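Pirin-like protein (Geobacillus kaustophilus, PDB 2P17) is of unknown function but binds one iron ion per subunit and belongs to the pirin family of two-domain cupin proteins. Local coordinates at residues 3-8 with 223-228; 8-13 with 212-217; 66-71 with 108-113. All coordinates share one frame; numbering follows the deposited sequence.

Interaction 1: residues 3-8 with 223-228; sequences IQRRIR and EETELN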
loop_
_atom_site.group_PDB
_atom_site.type_symbol
_atom_site.label_atom_id
_atom_site.label_comp_id
_atom_site.label_asym_id
_atom_site.label_seq_id
_atom_site.Cartn_x
_atom_site.Cartn_y
_atom_site.Cartn_z
ATOM N N ILE A 3 -3.780 -10.740 20.499
ATOM C CA ILE A 3 -3.241 -11.829 19.717
ATOM C C ILE A 3 -2.155 -11.256 18.804
ATOM O O ILE A 3 -2.398 -10.306 18.065
ATOM C CB ILE A 3 -4.360 -12.521 18.914
ATOM C CG1 ILE A 3 -5.322 -13.239 19.875
ATOM C CG2 ILE A 3 -3.774 -13.479 17.872
ATOM C CD1 ILE A 3 -6.680 -13.575 19.284
ATOM N N GLN A 4 -0.953 -11.820 18.892
ATOM C CA GLN A 4 0.197 -11.350 18.117
ATOM C C GLN A 4 0.280 -12.024 16.757
ATOM O O GLN A 4 0.383 -13.257 16.663
ATOM C CB GLN A 4 1.503 -11.607 18.881
ATOM C CG GLN A 4 1.610 -10.849 20.191
ATOM C CD GLN A 4 1.505 -9.352 19.998
ATOM O OE1 GLN A 4 2.242 -8.761 19.199
ATOM N NE2 GLN A 4 0.578 -8.726 20.714
ATOM N N ARG A 5 0.256 -11.219 15.699
ATOM C CA ARG A 5 0.466 -11.753 14.363
ATOM C C ARG A 5 1.909 -12.207 14.144
ATOM O O ARG A 5 2.844 -11.656 14.743
ATOM C CB ARG A 5 0.061 -10.727 13.311
ATOM C CG ARG A 5 -1.442 -10.440 13.326
ATOM C CD ARG A 5 -1.995 -10.322 11.919
ATOM N NE ARG A 5 -3.368 -9.812 11.905
ATOM C CZ ARG A 5 -4.164 -9.862 10.834
ATOM N NH1 ARG A 5 -3.743 -10.404 9.691
ATOM N NH2 ARG A 5 -5.385 -9.355 10.881
ATOM N N ARG A 6 2.051 -13.196 13.265
ATOM C CA ARG A 6 3.328 -13.751 12.842
ATOM C C ARG A 6 3.560 -13.350 11.391
ATOM O O ARG A 6 2.614 -12.994 10.673
ATOM C CB ARG A 6 3.296 -15.287 12.945
ATOM C CG ARG A 6 3.361 -15.835 14.360
ATOM C CD ARG A 6 2.947 -17.296 14.397
ATOM N NE ARG A 6 1.493 -17.441 14.340
ATOM C CZ ARG A 6 0.807 -17.846 13.274
ATOM N NH1 ARG A 6 1.435 -18.173 12.154
ATOM N NH2 ARG A 6 -0.516 -17.932 13.337
ATOM N N ILE A 7 4.815 -13.410 10.958
ATOM C CA ILE A 7 5.159 -13.284 9.556
ATOM C C ILE A 7 5.149 -14.673 8.927
ATOM O O ILE A 7 5.972 -15.537 9.274
ATOM C CB ILE A 7 6.531 -12.586 9.352
ATOM C CG1 ILE A 7 6.533 -11.182 9.994
ATOM C CG2 ILE A 7 6.891 -12.548 7.852
ATOM C CD1 ILE A 7 5.334 -10.293 9.607
ATOM N N ARG A 8 4.203 -14.895 8.023
ATOM C CA ARG A 8 4.021 -16.224 7.437
ATOM C C ARG A 8 4.872 -16.455 6.191
ATOM O O ARG A 8 5.076 -17.605 5.782
ATOM C CB ARG A 8 2.551 -16.501 7.144
ATOM C CG ARG A 8 1.930 -15.565 6.130
ATOM C CD ARG A 8 0.479 -15.923 5.808
ATOM N NE ARG A 8 -0.023 -15.000 4.801
ATOM C CZ ARG A 8 0.113 -15.175 3.490
ATOM N NH1 ARG A 8 0.692 -16.277 3.027
ATOM N NH2 ARG A 8 -0.342 -14.261 2.644
ATOM N N GLU A 223 -11.492 -10.954 16.505
ATOM C CA GLU A 223 -10.294 -10.957 17.337
ATOM C C GLU A 223 -9.513 -9.663 17.185
ATOM O O GLU A 223 -9.412 -9.108 16.086
ATOM C CB GLU A 223 -9.407 -12.152 17.019
ATOM C CG GLU A 223 -10.097 -13.471 17.319
ATOM C CD GLU A 223 -9.260 -14.677 16.963
ATOM O OE1 GLU A 223 -8.329 -14.541 16.139
ATOM O OE2 GLU A 223 -9.543 -15.769 17.503
ATOM N N GLU A 224 -8.964 -9.181 18.294
ATOM C CA GLU A 224 -8.125 -7.994 18.264
ATOM C C GLU A 224 -6.701 -8.497 18.137
ATOM O O GLU A 224 -6.218 -9.228 19.004
ATOM C CB GLU A 224 -8.348 -7.120 19.520
ATOM C CG GLU A 224 -9.708 -6.389 19.526
ATOM C CD GLU A 224 -9.992 -5.531 20.784
ATOM O OE1 GLU A 224 -9.141 -5.482 21.705
ATOM O OE2 GLU A 224 -11.093 -4.904 20.849
ATOM N N THR A 225 -6.049 -8.168 17.017
ATOM C CA THR A 225 -4.683 -8.624 16.771
ATOM C C THR A 225 -3.723 -7.448 16.672
ATOM O O THR A 225 -4.138 -6.309 16.469
ATOM C CB THR A 225 -4.539 -9.481 15.476
ATOM O OG1 THR A 225 -4.614 -8.646 14.310
ATOM C CG2 THR A 225 -5.595 -10.609 15.405
ATOM N N GLU A 226 -2.437 -7.742 16.840
ATOM C CA GLU A 226 -1.392 -6.727 16.767
ATOM C C GLU A 226 -0.194 -7.252 15.998
ATOM O O GLU A 226 0.089 -8.456 16.013
ATOM C CB GLU A 226 -0.966 -6.299 18.177
ATOM C CG GLU A 226 -1.966 -5.347 18.837
ATOM C CD GLU A 226 -1.650 -5.014 20.288
ATOM O OE1 GLU A 226 -0.717 -5.608 20.855
ATOM O OE2 GLU A 226 -2.379 -4.175 20.859
ATOM N N LEU A 227 0.483 -6.343 15.300
ATOM C CA LEU A 227 1.779 -6.643 14.714
ATOM C C LEU A 227 2.862 -5.766 15.314
ATOM O O LEU A 227 2.795 -4.530 15.242
ATOM C CB LEU A 227 1.768 -6.461 13.205
ATOM C CG LEU A 227 3.140 -6.844 12.642
ATOM C CD1 LEU A 227 3.158 -8.315 12.279
ATOM C CD2 LEU A 227 3.504 -6.001 11.452
ATOM N N ASN A 228 3.858 -6.424 15.897
ATOM C CA ASN A 228 5.009 -5.759 16.488
ATOM C C ASN A 228 6.105 -5.515 15.455
ATOM O O ASN A 228 6.396 -6.380 14.632
ATOM C CB ASN A 228 5.570 -6.592 17.653
ATOM C CG ASN A 228 4.606 -6.711 18.818
ATOM O OD1 ASN A 228 3.679 -5.913 18.963
ATOM N ND2 ASN A 228 4.823 -7.714 19.659
HETATM O O HOH W 1 3.328 -9.259 16.404
HETATM O O HOH W 2 1.663 -6.125 20.710
#
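At the N terminus of the chain, Ile-3 and Gln-4 pair in parallel with Thr-225 and Glu-226 of a C-terminal cupin-domain strand. Ile-3 N donates to Glu-224 O. Glu-226 is held through both backbone polar atoms: its N donates to Ile-3 O, and its O accepts a nearly straight bond from Arg-5 N (2.8 Å, 171°). The side chain of the buried Arg-5, bent at chi2, crosses Thr-225 obliquely, so that NE meets Thr-225 OG1 at 2.9 Å, edge-on and within the guanidinium plane. Beyond the paired residues, the methyls Ile-7 CD1 and Leu-227 CD1 touch at 4.0 Å. On the sheet face of Gln-4, its side chain folds back at chi2 (-58°) and lies beside Glu-226. Gln-4 NE2 donates to Ala-2 O and only weakly to Glu-226 OE1 (3.4 Å). A water accepts from Gln-4 NE2 and donates to Glu-226 OE1 and Asn-228 OD1. Farther out, Thr-225 OG1 is also bonded to Leu-184 O, while Arg-5 NH2 bonds to Tyr-188 O, so the guanidinium is held at more than one nitrogen. The other carboxylate oxygen of Glu-226, OE2, forms a salt bridge with Lys-155 NZ.

Interaction 2: residues 8-13 with 212-217; sequences RRVKTV and QALFFS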
loop_
_atom_site.group_PDB
_atom_site.type_symbol
_atom_site.label_atom_id
_atom_site.label_comp_id
_atom_site.label_asym_id
_atom_site.label_seq_id
_atom_site.Cartn_x
_atom_site.Cartn_y
_atom_site.Cartn_z
ATOM N N ARG A 8 4.203 -14.895 8.023
ATOM C CA ARG A 8 4.021 -16.224 7.437
ATOM C C ARG A 8 4.872 -16.455 6.191
ATOM O O ARG A 8 5.076 -17.605 5.782
ATOM C CB ARG A 8 2.551 -16.501 7.144
ATOM C CG ARG A 8 1.930 -15.565 6.130
ATOM C CD ARG A 8 0.479 -15.923 5.808
ATOM N NE ARG A 8 -0.023 -15.000 4.801
ATOM C CZ ARG A 8 0.113 -15.175 3.490
ATOM N NH1 ARG A 8 0.692 -16.277 3.027
ATOM N NH2 ARG A 8 -0.342 -14.261 2.644
ATOM N N ARG A 9 5.375 -15.374 5.597
ATOM C CA ARG A 9 6.202 -15.479 4.401
ATOM C C ARG A 9 6.983 -14.200 4.172
ATOM O O ARG A 9 6.475 -13.107 4.432
ATOM C CB ARG A 9 5.326 -15.781 3.182
ATOM C CG ARG A 9 6.098 -15.953 1.888
ATOM C CD ARG A 9 5.299 -16.700 0.838
ATOM N NE ARG A 9 4.090 -15.984 0.433
ATOM C CZ ARG A 9 4.051 -14.995 -0.457
ATOM N NH1 ARG A 9 5.158 -14.547 -1.046
ATOM N NH2 ARG A 9 2.888 -14.438 -0.762
ATOM N N VAL A 10 8.218 -14.331 3.688
ATOM C CA VAL A 10 9.062 -13.181 3.376
ATOM C C VAL A 10 9.443 -13.203 1.896
ATOM O O VAL A 10 10.190 -14.088 1.458
ATOM C CB VAL A 10 10.362 -13.161 4.223
ATOM C CG1 VAL A 10 11.233 -11.954 3.858
ATOM C CG2 VAL A 10 10.045 -13.204 5.718
ATOM N N LYS A 11 8.930 -12.242 1.128
ATOM C CA LYS A 11 9.216 -12.158 -0.308
ATOM C C LYS A 11 10.269 -11.095 -0.604
ATOM O O LYS A 11 10.153 -9.961 -0.138
ATOM C CB LYS A 11 7.921 -11.845 -1.086
ATOM C CG LYS A 11 8.114 -11.344 -2.515
ATOM C CD LYS A 11 8.462 -12.459 -3.479
ATOM C CE LYS A 11 8.520 -11.935 -4.912
ATOM N NZ LYS A 11 9.013 -12.978 -5.881
ATOM N N THR A 12 11.277 -11.451 -1.404
ATOM C CA THR A 12 12.295 -10.509 -1.818
ATOM C C THR A 12 11.981 -10.108 -3.252
ATOM O O THR A 12 11.971 -10.965 -4.142
ATOM C CB THR A 12 13.705 -11.134 -1.724
ATOM O OG1 THR A 12 13.937 -11.561 -0.375
ATOM C CG2 THR A 12 14.764 -10.112 -2.110
ATOM N N VAL A 13 11.718 -8.821 -3.474
ATOM C CA VAL A 13 11.344 -8.343 -4.802
ATOM C C VAL A 13 12.529 -8.476 -5.754
ATOM O O VAL A 13 13.648 -8.085 -5.412
ATOM C CB VAL A 13 10.805 -6.883 -4.740
ATOM C CG1 VAL A 13 10.532 -6.321 -6.138
ATOM C CG2 VAL A 13 9.535 -6.849 -3.908
ATOM N N GLN A 212 11.862 -6.076 0.699
ATOM C CA GLN A 212 11.102 -7.278 1.056
ATOM C C GLN A 212 9.679 -6.958 1.454
ATOM O O GLN A 212 9.412 -5.920 2.082
ATOM C CB GLN A 212 11.786 -8.044 2.189
ATOM C CG GLN A 212 13.213 -8.460 1.841
ATOM C CD GLN A 212 13.778 -9.413 2.854
ATOM O OE1 GLN A 212 13.787 -9.125 4.054
ATOM N NE2 GLN A 212 14.256 -10.564 2.383
ATOM N N ALA A 213 8.781 -7.868 1.078
ATOM C CA ALA A 213 7.400 -7.868 1.563
ATOM C C ALA A 213 7.226 -8.979 2.581
ATOM O O ALA A 213 7.630 -10.123 2.333
ATOM C CB ALA A 213 6.427 -8.044 0.414
ATOM N N LEU A 214 6.632 -8.640 3.725
ATOM C CA LEU A 214 6.423 -9.591 4.826
ATOM C C LEU A 214 4.935 -9.761 5.014
ATOM O O LEU A 214 4.240 -8.784 5.261
ATOM C CB LEU A 214 7.089 -9.090 6.112
ATOM C CG LEU A 214 8.600 -9.325 6.240
ATOM C CD1 LEU A 214 9.399 -8.478 5.255
ATOM C CD2 LEU A 214 9.038 -8.995 7.654
ATOM N N PHE A 215 4.454 -10.996 4.852
ATOM C CA PHE A 215 3.018 -11.277 4.871
ATOM C C PHE A 215 2.590 -11.754 6.238
ATOM O O PHE A 215 3.330 -12.489 6.896
ATOM C CB PHE A 215 2.676 -12.323 3.813
ATOM C CG PHE A 215 2.918 -11.841 2.423
ATOM C CD1 PHE A 215 1.892 -11.243 1.689
ATOM C CD2 PHE A 215 4.191 -11.918 1.858
ATOM C CE1 PHE A 215 2.128 -10.759 0.406
ATOM C CE2 PHE A 215 4.436 -11.436 0.585
ATOM C CZ PHE A 215 3.408 -10.865 -0.147
ATOM N N PHE A 216 1.380 -11.372 6.651
ATOM C CA PHE A 216 0.913 -11.628 8.009
ATOM C C PHE A 216 0.075 -12.906 8.095
ATOM O O PHE A 216 -0.670 -13.230 7.182
ATOM C CB PHE A 216 0.064 -10.459 8.563
ATOM C CG PHE A 216 0.683 -9.092 8.394
ATOM C CD1 PHE A 216 2.071 -8.916 8.395
ATOM C CD2 PHE A 216 -0.138 -7.961 8.282
ATOM C CE1 PHE A 216 2.623 -7.649 8.234
ATOM C CE2 PHE A 216 0.413 -6.686 8.131
ATOM C CZ PHE A 216 1.798 -6.528 8.116
ATOM N N SER A 217 0.189 -13.585 9.237
ATOM C CA SER A 217 -0.720 -14.666 9.588
ATOM C C SER A 217 -2.164 -14.198 9.564
ATOM O O SER A 217 -2.450 -13.032 9.793
ATOM C CB SER A 217 -0.389 -15.202 10.989
ATOM O OG SER A 217 -0.298 -14.138 11.924
#
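Residues 8-12 and 212-216 run antiparallel at 164°, their axes 4.6 Å apart at closest approach, and so add the N-terminal strand to a sheet of the C-terminal cupin domain. Lys-11 and Ala-213 form a hydrogen-bonded pair in which each N donates to the other's O. Val-10 with Leu-214 and Thr-12 with Gln-212 are non-hydrogen-bonded pairs. Further along, Phe-215 N points almost straight at Arg-9 O (3.0 Å, 175°), and Arg-8 N donates to Phe-215 O.

Phe-215 dominates the side-chain contact on the face it shares with Arg-9 and Lys-11. The Arg-9 chain leaves with CG anti to the backbone N and bends at chi3, which lays its guanidinium over one ring face as a cation-pi stack. CZ of Arg-9 is 4.1 Å from the centroid of the Phe-215 ring, the planes tilted by 25°, and NH2 lies over the ring centre. Arg-9 NH2 also forms a salt bridge with Glu-35 and a hydrogen bond with Tyr-36 OH, two partners that help to set the rotation of the cation. Lys-11 CB meets the ring at its edge, 3.9 Å from Phe-215 CE2. Arg-8, extended from CG to NE, places one guanidinium face against Phe-215 CB and gives a weak, bent NE bond to Phe-216 O; its NH1 shares Glu-35 OE2 with Arg-9, so the two guanidinium groups have one carboxylate in common, which probably eases the repulsion between them.

On the other face, Val-10 CG1 packs against Leu-214 CD1 and the amide of Gln-212. That amide lies alongside Thr-12, and Gln-212 NE2 donates in its own plane to Thr-12 OG1 at 2.9 Å.

Interaction 3: residues 66-71 with 108-113; sequences VISGEL and TVHSLQ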
loop_
_atom_site.group_PDB
_atom_site.type_symbol
_atom_site.label_atom_id
_atom_site.label_comp_id
_atom_site.label_asym_id
_atom_site.label_seq_id
_atom_site.Cartn_x
_atom_site.Cartn_y
_atom_site.Cartn_z
ATOM N N VAL A 66 4.051 7.289 -4.051
ATOM C CA VAL A 66 5.255 7.760 -4.737
ATOM C C VAL A 66 6.430 7.741 -3.766
ATOM O O VAL A 66 6.426 8.454 -2.756
ATOM C CB VAL A 66 5.048 9.169 -5.355
ATOM C CG1 VAL A 66 6.343 9.699 -5.935
ATOM C CG2 VAL A 66 3.975 9.114 -6.428
ATOM N N ILE A 67 7.420 6.900 -4.051
ATOM C CA ILE A 67 8.616 6.831 -3.212
ATOM C C ILE A 67 9.492 8.041 -3.493
ATOM O O ILE A 67 9.937 8.729 -2.563
ATOM C CB ILE A 67 9.401 5.516 -3.438
ATOM C CG1 ILE A 67 8.500 4.296 -3.202
ATOM C CG2 ILE A 67 10.651 5.469 -2.534
ATOM C CD1 ILE A 67 9.107 2.962 -3.658
ATOM N N SER A 68 9.729 8.309 -4.779
ATOM C CA SER A 68 10.547 9.434 -5.194
ATOM C C SER A 68 10.116 9.907 -6.576
ATOM O O SER A 68 9.450 9.175 -7.323
ATOM C CB SER A 68 12.033 9.063 -5.184
ATOM O OG SER A 68 12.311 8.032 -6.117
ATOM N N GLY A 69 10.490 11.134 -6.917
ATOM C CA GLY A 69 10.122 11.725 -8.196
ATOM C C GLY A 69 8.815 12.494 -8.147
ATOM O O GLY A 69 8.138 12.528 -7.113
ATOM N N GLU A 70 8.483 13.127 -9.268
ATOM C CA GLU A 70 7.283 13.943 -9.376
ATOM C C GLU A 70 6.370 13.316 -10.414
ATOM O O GLU A 70 6.755 13.163 -11.576
ATOM C CB GLU A 70 7.633 15.384 -9.758
ATOM C CG GLU A 70 8.589 16.083 -8.780
ATOM C CD GLU A 70 7.990 16.345 -7.398
ATOM O OE1 GLU A 70 6.746 16.415 -7.269
ATOM O OE2 GLU A 70 8.776 16.496 -6.433
ATOM N N LEU A 71 5.173 12.932 -9.977
ATOM C CA LEU A 71 4.225 12.223 -10.838
ATOM C C LEU A 71 3.065 13.113 -11.280
ATOM O O LEU A 71 2.497 13.839 -10.469
ATOM C CB LEU A 71 3.680 10.976 -10.121
ATOM C CG LEU A 71 2.798 9.988 -10.897
ATOM C CD1 LEU A 71 3.550 9.399 -12.081
ATOM C CD2 LEU A 71 2.302 8.877 -9.992
ATOM N N THR A 108 12.373 11.035 -12.717
ATOM C CA THR A 108 12.182 9.590 -12.654
ATOM C C THR A 108 11.306 9.290 -11.443
ATOM O O THR A 108 11.635 9.681 -10.327
ATOM C CB THR A 108 13.517 8.849 -12.513
ATOM O OG1 THR A 108 14.324 9.097 -13.674
ATOM C CG2 THR A 108 13.296 7.344 -12.385
ATOM N N VAL A 109 10.180 8.620 -11.671
ATOM C CA VAL A 109 9.276 8.247 -10.584
ATOM C C VAL A 109 9.547 6.828 -10.124
ATOM O O VAL A 109 9.643 5.917 -10.937
ATOM C CB VAL A 109 7.795 8.413 -11.001
ATOM C CG1 VAL A 109 6.837 7.807 -9.965
ATOM C CG2 VAL A 109 7.470 9.881 -11.176
ATOM N N HIS A 110 9.693 6.657 -8.809
ATOM C CA HIS A 110 9.723 5.343 -8.185
ATOM C C HIS A 110 8.431 5.234 -7.390
ATOM O O HIS A 110 8.208 6.041 -6.489
ATOM C CB HIS A 110 10.949 5.260 -7.265
ATOM C CG HIS A 110 11.200 3.908 -6.675
ATOM N ND1 HIS A 110 12.160 3.696 -5.710
ATOM C CD2 HIS A 110 10.623 2.704 -6.898
ATOM C CE1 HIS A 110 12.173 2.417 -5.373
ATOM N NE2 HIS A 110 11.247 1.792 -6.079
ATOM N N SER A 111 7.580 4.264 -7.738
ATOM C CA SER A 111 6.252 4.157 -7.114
ATOM C C SER A 111 5.860 2.727 -6.778
ATOM O O SER A 111 6.444 1.762 -7.280
ATOM C CB SER A 111 5.180 4.770 -8.026
ATOM O OG SER A 111 5.120 4.096 -9.271
ATOM N N LEU A 112 4.865 2.615 -5.905
ATOM C CA LEU A 112 4.227 1.335 -5.602
ATOM C C LEU A 112 2.763 1.450 -5.970
ATOM O O LEU A 112 2.090 2.358 -5.484
ATOM C CB LEU A 112 4.360 1.004 -4.120
ATOM C CG LEU A 112 5.774 0.613 -3.708
ATOM C CD1 LEU A 112 5.954 0.772 -2.218
ATOM C CD2 LEU A 112 6.074 -0.829 -4.152
ATOM N N GLN A 113 2.278 0.551 -6.830
ATOM C CA GLN A 113 0.906 0.583 -7.325
ATOM C C GLN A 113 0.137 -0.642 -6.842
ATOM O O GLN A 113 0.431 -1.757 -7.264
ATOM C CB GLN A 113 0.906 0.624 -8.855
ATOM C CG GLN A 113 -0.468 0.721 -9.479
ATOM C CD GLN A 113 -0.969 2.145 -9.537
ATOM O OE1 GLN A 113 -0.602 2.983 -8.714
ATOM N NE2 GLN A 113 -1.811 2.432 -10.513
HETATM O O HOH W 3 13.568 5.945 -4.968
HETATM O O HOH W 4 13.364 9.036 -8.381
#
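A classic beta bulge lies where the chain turns a corner after strand 60-66 of the N-terminal cupin domain: Ile-67 and Ser-68 both face His-110 on the antiparallel strand 109-117. His-110 O is gripped by two amides, Ile-67 N at 2.7 Å and Ser-68 N at 3.2 Å, the latter on a lone pair. His-110 N in turn donates to Ser-68 O from above the carbonyl plane. Within the bulge, Ile-67 has CG1 anti to the carbonyl carbon and chi2 extended (169°), which carries CD1 squarely over the imidazole. This CH-pi contact puts Ile-67 CD1 3.4 Å from the His-110 ring centroid, 10° off the normal. The ring is further held by Glu-44, bonded to NE2, and by a water in the ring plane that joins ND1 to Ser-68 OG. Gly-69 has a positive phi (91°) and its CA comes within 3.3 Å of Thr-108 O, a position with no room for a CB. Branch CG2 of the buried Val-109 reaches the returning chain at Leu-71, whose side chain lies about 4 Å from that of Glu-101, a predicted iron ligand. There Val-109 CG2 and Leu-71 CD1 touch at 4.1 Å.

Overall arrangement
From the N terminus, strand 3-19 makes interaction 1 first, with residues 223-228, and closes the longest of the three loops. The same strand continues into interaction 2, pairing with 212-217, so this contact nests inside the first. The two share Arg-8 and touch directly through Arg-6 N and Ser-217 OG, binding the start of the chain to successive strands of the C-terminal cupin domain. Interaction 3 closes a short loop, 66-71 to 108-113, nested inside both, within the N-terminal cupin domain. Its centre lies about 30 Å from that of interaction 1, across the middle of the chain, and about 22 Å from that of interaction 2.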